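Local coordinates for solute-binding periplasmic protein of iron/siderophore ABC transporter (PDB 6B2Y), which probably binds chelated iron in the periplasm and delivers it to its cognate ABC transporter for uptake into the cell, at residues A[219-224]-A[310-315]. Residues are numbered along the deposited sequence; the frame is centred on the assembly and turned at random.
Sequences FIELRA and LGRKGI
E221 and R312 join two backbones that stay well apart: CA of E221 lies 10.2 Å from CA of I315, and CA of A224 9.4 Å from CA of L310. Segment 219-224 runs along strand 217-221, in the mixed sheet of this periplasmic binding protein, and goes into a type II beta turn from E221 to A224; segment 310-315 lies in the connection between helices 299-310 and 319-322. The gap is bridged by a bidentate, end-on salt bridge, the two side chains approaching from opposite directions. The E221 chain is extended, with CG anti to the backbone N (chi1 -169°), which carries its carboxylate out to the loop. R312 NH2 donates to E221 OE2 at 2.6 Å, nearly straight and in the guanidinium plane, while NH1 reaches OE1, tilted from that plane, at 3.0 Å and 147°. The two planes are 36° apart, so not coplanar. Y276 OH also bonds E221 OE2, and R312 NE bonds the I309 carbonyl; E221 is buried, R312 partly exposed. The loop packs on its own arginine: I315 CG1 lies 3.7 Å above one face of the R312 guanidinium, offset toward its rim. A224 CB approaches R312 NH2 obliquely, at 3.9 Å.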
loop_
_atom_site.group_PDB
_atom_site.type_symbol
_atom_site.label_atom_id
_atom_site.label_comp_id
_atom_site.label_asym_id
_atom_site.label_seq_id
_atom_site.Cartn_x
_atom_site.Cartn_y
_atom_site.Cartn_z
ATOM N N PHE A 219 -13.779 -10.009 -6.901
ATOM C CA PHE A 219 -14.193 -9.098 -5.843
ATOM C C PHE A 219 -13.094 -9.035 -4.796
ATOM O O PHE A 219 -12.644 -10.081 -4.310
ATOM C CB PHE A 219 -15.499 -9.527 -5.173
ATOM C CG PHE A 219 -15.936 -8.586 -4.085
ATOM C CD1 PHE A 219 -16.391 -7.314 -4.401
ATOM C CD2 PHE A 219 -15.842 -8.947 -2.748
ATOM C CE1 PHE A 219 -16.774 -6.424 -3.408
ATOM C CE2 PHE A 219 -16.229 -8.056 -1.752
ATOM C CZ PHE A 219 -16.694 -6.801 -2.085
ATOM N N ILE A 220 -12.658 -7.820 -4.454
ATOM C CA ILE A 220 -11.697 -7.623 -3.369
ATOM C C ILE A 220 -12.412 -6.978 -2.184
ATOM O O ILE A 220 -12.996 -5.896 -2.302
ATOM C CB ILE A 220 -10.478 -6.791 -3.808
ATOM C CG1 ILE A 220 -9.466 -6.718 -2.651
ATOM C CG2 ILE A 220 -10.875 -5.397 -4.251
ATOM C CD1 ILE A 220 -8.045 -6.930 -3.067
ATOM N N GLU A 221 -12.370 -7.648 -1.036
ATOM C CA GLU A 221 -12.923 -7.100 0.194
ATOM C C GLU A 221 -11.766 -6.501 0.982
ATOM O O GLU A 221 -10.957 -7.229 1.560
ATOM C CB GLU A 221 -13.649 -8.175 1.001
ATOM C CG GLU A 221 -14.454 -7.577 2.125
ATOM C CD GLU A 221 -15.061 -8.618 3.035
ATOM O OE1 GLU A 221 -15.592 -8.224 4.089
ATOM O OE2 GLU A 221 -15.003 -9.816 2.694
ATOM N N LEU A 222 -11.673 -5.170 0.978
ATOM C CA LEU A 222 -10.607 -4.497 1.710
ATOM C C LEU A 222 -10.872 -4.525 3.217
ATOM O O LEU A 222 -11.988 -4.273 3.674
ATOM C CB LEU A 222 -10.468 -3.056 1.230
ATOM C CG LEU A 222 -10.080 -2.931 -0.241
ATOM C CD1 LEU A 222 -10.201 -1.468 -0.711
ATOM C CD2 LEU A 222 -8.657 -3.449 -0.448
ATOM N N ARG A 223 -9.815 -4.791 3.982
ATOM C CA ARG A 223 -9.919 -4.917 5.438
ATOM C C ARG A 223 -11.050 -5.856 5.826
ATOM O O ARG A 223 -11.871 -5.549 6.692
ATOM C CB ARG A 223 -10.060 -3.553 6.098
ATOM C CG ARG A 223 -9.015 -2.552 5.618
ATOM C CD ARG A 223 -9.269 -1.152 6.152
ATOM N NE ARG A 223 -10.594 -0.663 5.786
ATOM C CZ ARG A 223 -11.517 -0.303 6.675
ATOM N NH1 ARG A 223 -12.701 0.137 6.268
ATOM N NH2 ARG A 223 -11.250 -0.385 7.977
ATOM N N ALA A 224 -11.110 -6.995 5.136
ATOM C CA ALA A 224 -12.191 -7.956 5.296
ATOM C C ALA A 224 -12.364 -8.355 6.753
ATOM O O ALA A 224 -11.391 -8.697 7.435
ATOM C CB ALA A 224 -11.904 -9.190 4.452
ATOM N N LEU A 310 -12.882 -16.563 5.693
ATOM C CA LEU A 310 -13.712 -17.208 4.682
ATOM C C LEU A 310 -14.911 -17.928 5.283
ATOM O O LEU A 310 -15.805 -18.336 4.534
ATOM C CB LEU A 310 -12.880 -18.202 3.872
ATOM C CG LEU A 310 -11.709 -17.677 3.039
ATOM C CD1 LEU A 310 -10.993 -18.832 2.385
ATOM C CD2 LEU A 310 -12.208 -16.700 2.006
ATOM N N GLY A 311 -14.945 -18.108 6.603
ATOM C CA GLY A 311 -16.058 -18.756 7.266
ATOM C C GLY A 311 -17.154 -17.833 7.749
ATOM O O GLY A 311 -18.084 -18.299 8.418
ATOM N N ARG A 312 -17.082 -16.538 7.435
ATOM C CA ARG A 312 -18.117 -15.603 7.849
ATOM C C ARG A 312 -19.409 -15.855 7.076
ATOM O O ARG A 312 -19.407 -16.395 5.968
ATOM C CB ARG A 312 -17.674 -14.152 7.620
ATOM C CG ARG A 312 -16.609 -13.638 8.574
ATOM C CD ARG A 312 -16.134 -12.242 8.149
ATOM N NE ARG A 312 -15.472 -12.284 6.848
ATOM C CZ ARG A 312 -15.627 -11.365 5.892
ATOM N NH1 ARG A 312 -16.413 -10.322 6.084
ATOM N NH2 ARG A 312 -14.993 -11.500 4.736
ATOM N N LYS A 313 -20.524 -15.443 7.676
ATOM C CA LYS A 313 -21.818 -15.607 7.029
ATOM C C LYS A 313 -21.859 -14.837 5.716
ATOM O O LYS A 313 -21.197 -13.809 5.553
ATOM C CB LYS A 313 -22.942 -15.131 7.944
ATOM C CG LYS A 313 -22.980 -15.823 9.297
ATOM C CD LYS A 313 -24.290 -15.557 10.039
ATOM C CE LYS A 313 -25.150 -16.829 10.177
ATOM N NZ LYS A 313 -25.528 -17.469 8.869
ATOM N N GLY A 314 -22.656 -15.345 4.772
ATOM C CA GLY A 314 -22.804 -14.721 3.469
ATOM C C GLY A 314 -21.632 -15.024 2.562
ATOM O O GLY A 314 -21.793 -15.650 1.509
ATOM N N ILE A 315 -20.441 -14.591 2.988
ATOM C CA ILE A 315 -19.207 -14.886 2.265
ATOM C C ILE A 315 -19.038 -16.387 2.041
ATOM O O ILE A 315 -18.588 -16.822 0.974
ATOM C CB ILE A 315 -18.006 -14.282 3.024
ATOM C CG1 ILE A 315 -18.188 -12.768 3.189
ATOM C CG2 ILE A 315 -16.681 -14.649 2.366
ATOM C CD1 ILE A 315 -18.055 -11.966 1.900
#